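Local coordinates for muconolactone isomerase-like protein (Thermus thermophilus, PDB 1VDH), which catalyses the hydrogen peroxide-dependent decarboxylation of Fe-coproporphyrin III (coproheme) to heme b, the last step of coproporphyrin-dependent heme biosynthesis, at the interface of chains A and B. Numbering follows the deposited sequence. Chains: chain A/B, muconolactone isomerase-like protein.

Contact 1: the interface of chains A and B. Residues chain A 218, 223-224, 227, 229; chain B 151, 197.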
# COMPACT_ATOMS: atom_id res chain seq x y z
N ARG A 218 1.80 23.36 -12.24
CA ARG A 218 2.72 22.24 -12.43
C ARG A 218 3.79 22.54 -13.48
O ARG A 218 4.83 21.88 -13.51
CB ARG A 218 1.96 20.95 -12.75
CG ARG A 218 2.74 19.68 -12.40
CD ARG A 218 1.82 18.55 -11.99
NE ARG A 218 1.08 18.87 -10.77
CZ ARG A 218 0.25 18.04 -10.15
NH1 ARG A 218 0.03 16.82 -10.63
NH2 ARG A 218 -0.39 18.45 -9.06
N SER A 223 7.24 23.55 -9.05
CA SER A 223 6.35 22.40 -8.99
C SER A 223 6.83 21.26 -9.88
O SER A 223 6.87 20.10 -9.45
CB SER A 223 4.92 22.80 -9.38
OG SER A 223 4.43 23.85 -8.57
N ALA A 224 7.18 21.58 -11.12
CA ALA A 224 7.64 20.59 -12.08
C ALA A 224 8.81 19.74 -11.58
O ALA A 224 8.82 18.52 -11.76
CB ALA A 224 7.99 21.26 -13.41
N GLY A 227 7.89 19.44 -6.79
CA GLY A 227 6.60 19.10 -6.22
C GLY A 227 6.36 17.61 -6.09
O GLY A 227 6.54 16.85 -7.04
N PHE A 229 3.28 15.40 -4.76
CA PHE A 229 1.88 15.50 -4.33
C PHE A 229 1.19 14.25 -3.81
O PHE A 229 1.41 13.15 -4.32
CB PHE A 229 1.05 16.10 -5.47
CG PHE A 229 1.63 17.37 -6.04
CD1 PHE A 229 1.38 18.60 -5.45
CD2 PHE A 229 2.48 17.31 -7.15
CE1 PHE A 229 1.96 19.76 -5.95
CE2 PHE A 229 3.06 18.47 -7.66
CZ PHE A 229 2.80 19.70 -7.05
N ARG B 151 7.58 13.19 -14.13
CA ARG B 151 8.40 14.33 -13.72
C ARG B 151 9.55 13.72 -12.92
O ARG B 151 9.64 13.91 -11.71
CB ARG B 151 7.61 15.27 -12.81
CG ARG B 151 6.53 16.09 -13.51
CD ARG B 151 5.79 16.99 -12.52
NE ARG B 151 5.19 16.20 -11.44
CZ ARG B 151 5.56 16.27 -10.17
NH1 ARG B 151 4.95 15.51 -9.27
NH2 ARG B 151 6.52 17.10 -9.78
N GLU B 197 -3.46 12.78 -12.56
CA GLU B 197 -3.66 13.94 -13.43
C GLU B 197 -4.73 13.78 -14.50
O GLU B 197 -5.41 14.74 -14.85
CB GLU B 197 -2.33 14.33 -14.06
CG GLU B 197 -1.33 14.84 -13.04
CD GLU B 197 0.09 14.91 -13.56
OE1 GLU B 197 0.95 15.43 -12.82
OE2 GLU B 197 0.37 14.45 -14.68
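B:Arg151 reaches from strand 151-152 into chain A and closes the end of its guanidinium on the backbone carbonyl of A:Gly227, at a subunit interface of this homopentameric coproheme decarboxylase of the chlorite dismutase family. Both terminal nitrogens share the one oxygen: B:Arg151 NH2 lies 2.8 Å from A:Gly227 O, and B:Arg151 NH1 is 3.0 Å from it. The oxygen lies in the guanidinium plane, between the two outward N-H groups, so that neither bond is straight, and the two donors meet the carbonyl differently. NH2 is tilted modestly from the carbonyl plane, whereas NH1 stands 40° above it, and its bond is the more bent. A weak bond of 3.3 Å joins B:Arg151 NH2 to A:Ala224 O, and B:Arg151 CD packs 4.1 Å from A:Ala224 CA. A:Ser223 O lies 3.0 Å from B:Arg151 NH2 without a hydrogen bond, as the N-H points away from it. Arginine suits this place because its two outward N-H groups can both be shared by one carbonyl oxygen; an alanine here would probably leave A:Gly227 O without its paired donors from chain B and open a gap beside A:Ala224.

A:Arg218 and B:Glu197 meet tip to tip in a salt bridge, with A:Arg218 NH1 2.8 Å from B:Glu197 OE1. The carboxylate oxygen lies in the guanidinium plane and accepts through its anti lone pair, although the two flat groups are turned 47° apart. Extended beyond CG, B:Glu197 has the length to span the boundary.

Behind these contacts, A:Phe229 places its ring against the guanidinium of A:Arg218, with A:Arg218 NH2 3.6 Å above the ring centre, a flat support that would favour one setting of the group. A bend at chi3 (-63°), with another at chi2, helps to lay the guanidinium over that ring. The two arginines cross at about a right angle, A:Arg218 CG lying 4.1 Å from B:Arg151 CD; B:Glu197 probably eases the repulsion between their like charges.

Contact 2: the interface of chains A and B. Residues chain A 164, 168, 219, 221; chain B 3-4, 159.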
# COMPACT_ATOMS: atom_id res chain seq x y z
N GLU A 164 18.03 30.78 -4.73
CA GLU A 164 17.36 30.04 -5.80
C GLU A 164 15.94 29.66 -5.39
O GLU A 164 15.01 29.75 -6.19
CB GLU A 164 18.16 28.80 -6.19
CG GLU A 164 17.49 27.91 -7.25
CD GLU A 164 17.27 28.60 -8.60
OE1 GLU A 164 17.95 29.61 -8.90
OE2 GLU A 164 16.41 28.12 -9.38
N LEU A 168 12.40 30.72 -7.29
CA LEU A 168 11.46 29.67 -7.67
C LEU A 168 10.07 29.94 -7.09
O LEU A 168 9.06 29.74 -7.76
CB LEU A 168 11.99 28.30 -7.21
CG LEU A 168 13.19 27.77 -8.01
CD1 LEU A 168 13.80 26.56 -7.33
CD2 LEU A 168 12.75 27.44 -9.43
N PHE A 219 3.56 23.57 -14.29
CA PHE A 219 4.54 23.97 -15.30
C PHE A 219 5.60 24.94 -14.75
O PHE A 219 6.59 25.23 -15.43
CB PHE A 219 3.85 24.54 -16.55
CG PHE A 219 3.05 23.52 -17.30
CD1 PHE A 219 1.69 23.35 -17.04
CD2 PHE A 219 3.65 22.71 -18.26
CE1 PHE A 219 0.94 22.38 -17.72
CE2 PHE A 219 2.91 21.73 -18.94
CZ PHE A 219 1.55 21.57 -18.66
N GLU A 221 8.75 25.82 -12.60
CA GLU A 221 9.87 24.96 -12.22
C GLU A 221 9.78 24.42 -10.80
O GLU A 221 10.08 23.25 -10.55
CB GLU A 221 11.21 25.66 -12.45
CG GLU A 221 12.41 24.73 -12.21
CD GLU A 221 13.74 25.32 -12.65
OE1 GLU A 221 13.76 26.37 -13.34
OE2 GLU A 221 14.79 24.73 -12.31
N ARG B 3 16.09 32.46 -17.08
CA ARG B 3 15.43 31.41 -16.26
C ARG B 3 14.39 30.64 -17.06
O ARG B 3 14.13 30.96 -18.22
CB ARG B 3 14.77 32.03 -15.02
CG ARG B 3 15.76 32.61 -14.02
CD ARG B 3 15.08 33.02 -12.72
NE ARG B 3 14.42 31.88 -12.06
CZ ARG B 3 15.06 30.92 -11.39
NH1 ARG B 3 14.36 29.94 -10.83
NH2 ARG B 3 16.38 30.94 -11.27
N HIS B 4 13.81 29.62 -16.44
CA HIS B 4 12.80 28.79 -17.09
C HIS B 4 11.48 29.54 -17.30
O HIS B 4 10.91 30.07 -16.35
CB HIS B 4 12.54 27.51 -16.28
CG HIS B 4 11.56 26.58 -16.92
ND1 HIS B 4 11.87 25.80 -18.01
CD2 HIS B 4 10.26 26.32 -16.63
CE1 HIS B 4 10.81 25.10 -18.37
NE2 HIS B 4 9.82 25.40 -17.55
N MET B 159 8.74 20.16 -17.61
CA MET B 159 9.86 21.07 -17.84
C MET B 159 10.18 21.26 -19.33
O MET B 159 10.96 22.14 -19.70
CB MET B 159 11.12 20.57 -17.11
CG MET B 159 11.11 20.81 -15.61
SD MET B 159 11.07 22.57 -15.22
CE MET B 159 12.75 23.05 -15.74
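Tip to tip, B:Arg3 and A:Glu164 form a salt bridge across the subunit boundary, the terminal guanidinium nitrogens pairing end-on with the two carboxylate oxygens. B:Arg3 NH1 is 3.1 Å from A:Glu164 OE2, and B:Arg3 NH2 is also 3.1 Å from A:Glu164 OE1, with NH2 reaching OE2 weakly as well. An arginine and a glutamate suit this place, being long enough to set two donors against two acceptors. The flat groups are turned 44° apart, which skews the pairing: OE1 is met on its syn side, close to the carboxylate plane, while OE2 is approached from above it. B:Arg3 is poorly ordered, and the exact fit is uncertain. A bend at chi2 (62°) turns the carboxylate of A:Glu164 toward its mate. A:Leu168, one helical turn further on, sets CD2 at the guanidinium edge, 3.3 Å from B:Arg3 NH1, an apolar flank.

A:Glu221 reaches out with its chain extended beyond CG. Its methylene CG lies 3.9 Å from B:Met159 CE, a flexible thioether packing on the aliphatic part of an acidic side chain. Its OE1 is 3.4 Å from B:His4 CB, with the carboxylate nearly perpendicular to the imidazole. B:Met159 CE also covers a face of that ring, toward the rim. A:Phe219 O faces the ring edge, 3.9 Å from B:His4 NE2, too far for a hydrogen bond.

In the fold, helices 162-177 and 221-226 of chain A supply the two glutamates, against the N-terminal segment and 3-10 helix 157-159 of chain B.

Contact 1 and contact 2 belong to one A-B interface, their C-alpha centres about 12 Å apart. Helix 221-226 of chain A serves both, as does the short loop before it, between helices 207-217 and 221-226, where A:Arg218 and A:Phe219 are neighbours in sequence but face different patches. Contact 1 lies nearer the active site, centred about 9 Å from A:Tyr145, the predicted catalytic tyrosine, against about 17 Å for contact 2; it also includes A:Ser223, a predicted coproheme-binding residue. Assembly of the pentamer may therefore help to hold the substrate pocket in shape, while contact 2 extends the junction through the N-terminal segment of chain B.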